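Local coordinates for Cag38821 (Sulfolobus islandicus rod-shaped virus 1, PDB 2X48), which is of unknown function but probably binds DNA through a helix-turn-helix-like domain that follows a small beta hairpin, at residues 31-34 with 35-38. Residues are numbered along the deposited sequence; the frame is centred on the assembly and turned at random.
Sequences GYTV and QQIA
T33 and Q36 trade bonds between backbone and side chain where the chain enters helix 34-41, and both halves of the exchange meet the criteria of a capping box. In one direction the hydroxyl of T33, the N-cap residue, accepts from the backbone of Q36, with OG1 3.1 Å from N. The return bond can be traced along the Q36 side chain. CB lies near T33 OG1, and Q36 CG, set beside the backbone N (chi1 -74°), passes 3.2 Å from that same T33 OG1. Beyond CG the chain is extended, carrying CD past the hydroxyl and OE1 back to the cap residue. There Q36 OE1 accepts from T33 N at 3.2 Å. The N-H points almost straight at the oxygen (170°), yet the donor stands above the amide plane, 48° out of it, so it is not directed at a lone pair. Q36 NE2 stays farther off, 3.9 Å from T33 OG1. Q36 OE1 also comes 3.5 Å from CD2 of Y32, and the two side chains cross at about a right angle.

Regular helical bonding starts at once: I37 N reaches T33 O at 2.9 Å, and A38 N reaches V34 O at 3.0 Å. Toward helix 17-29, Y32 CB packs 4.0 Å from I37 CG1; both side chains also touch its L27, while I37 and A38 meet V48 of helix 45-52. The turn thus joins helix 17-29, ended by a Schellman motif at G31, to the first helix of a probable helix-turn-helix pair, 34-41 and 45-52. Chemically, the paired bonds satisfy N-H groups at T33 and Q36 with side-chain oxygens, helping to define where the helix begins, and the apolar contact with I37 ties that start to the three-helix core.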
loop_
_atom_site.group_PDB
_atom_site.type_symbol
_atom_site.label_atom_id
_atom_site.label_comp_id
_atom_site.label_asym_id
_atom_site.label_seq_id
_atom_site.Cartn_x
_atom_site.Cartn_y
_atom_site.Cartn_z
ATOM N N GLY A 31 3.865 -10.706 -0.611
ATOM C CA GLY A 31 3.256 -11.512 -1.664
ATOM C C GLY A 31 1.846 -11.155 -2.057
ATOM O O GLY A 31 1.130 -11.989 -2.614
ATOM N N TYR A 32 1.438 -9.922 -1.776
ATOM C CA TYR A 32 0.118 -9.455 -2.175
ATOM C C TYR A 32 0.188 -9.034 -3.645
ATOM O O TYR A 32 1.211 -8.553 -4.098
ATOM C CB TYR A 32 -0.355 -8.307 -1.266
ATOM C CG TYR A 32 -0.789 -8.791 0.098
ATOM C CD1 TYR A 32 0.110 -8.849 1.152
ATOM C CD2 TYR A 32 -2.079 -9.236 0.322
ATOM C CE1 TYR A 32 -0.270 -9.324 2.407
ATOM C CE2 TYR A 32 -2.473 -9.711 1.578
ATOM C CZ TYR A 32 -1.564 -9.748 2.614
ATOM O OH TYR A 32 -1.930 -10.208 3.864
ATOM N N THR A 33 -0.889 -9.245 -4.392
ATOM C CA THR A 33 -0.935 -8.856 -5.790
ATOM C C THR A 33 -1.151 -7.354 -5.904
ATOM O O THR A 33 -1.497 -6.704 -4.926
ATOM C CB THR A 33 -2.075 -9.564 -6.504
ATOM O OG1 THR A 33 -3.324 -9.166 -5.917
ATOM C CG2 THR A 33 -1.908 -11.085 -6.401
ATOM N N VAL A 34 -0.951 -6.812 -7.099
ATOM C CA VAL A 34 -1.185 -5.393 -7.377
ATOM C C VAL A 34 -2.662 -5.034 -7.167
ATOM O O VAL A 34 -2.991 -3.969 -6.633
ATOM C CB VAL A 34 -0.771 -5.051 -8.820
ATOM C CG1 VAL A 34 -1.174 -3.632 -9.184
ATOM C CG2 VAL A 34 0.733 -5.231 -8.989
ATOM N N GLN A 35 -3.548 -5.926 -7.596
ATOM C CA GLN A 35 -4.989 -5.755 -7.376
ATOM C C GLN A 35 -5.258 -5.600 -5.876
ATOM O O GLN A 35 -5.978 -4.691 -5.455
ATOM C CB GLN A 35 -5.768 -6.931 -8.002
ATOM C CG GLN A 35 -7.226 -7.131 -7.538
ATOM C CD GLN A 35 -8.184 -6.030 -7.999
ATOM O OE1 GLN A 35 -9.160 -6.304 -8.716
ATOM N NE2 GLN A 35 -7.925 -4.778 -7.569
ATOM N N GLN A 36 -4.640 -6.469 -5.081
ATOM C CA GLN A 36 -4.857 -6.509 -3.643
ATOM C C GLN A 36 -4.223 -5.321 -2.917
ATOM O O GLN A 36 -4.746 -4.868 -1.906
ATOM C CB GLN A 36 -4.329 -7.830 -3.058
ATOM C CG GLN A 36 -5.206 -9.057 -3.362
ATOM C CD GLN A 36 -4.495 -10.392 -3.157
ATOM O OE1 GLN A 36 -3.334 -10.444 -2.770
ATOM N NE2 GLN A 36 -5.198 -11.474 -3.419
ATOM N N ILE A 37 -3.093 -4.826 -3.413
ATOM C CA ILE A 37 -2.452 -3.642 -2.819
ATOM C C ILE A 37 -3.292 -2.390 -3.082
ATOM O O ILE A 37 -3.437 -1.543 -2.209
ATOM C CB ILE A 37 -0.992 -3.447 -3.325
ATOM C CG1 ILE A 37 -0.105 -4.569 -2.790
ATOM C CG2 ILE A 37 -0.431 -2.118 -2.848
ATOM C CD1 ILE A 37 1.243 -4.657 -3.444
ATOM N N ALA A 38 -3.872 -2.309 -4.277
ATOM C CA ALA A 38 -4.691 -1.176 -4.675
ATOM C C ALA A 38 -5.953 -1.056 -3.820
ATOM O O ALA A 38 -6.323 0.042 -3.404
ATOM C CB ALA A 38 -5.054 -1.294 -6.146
#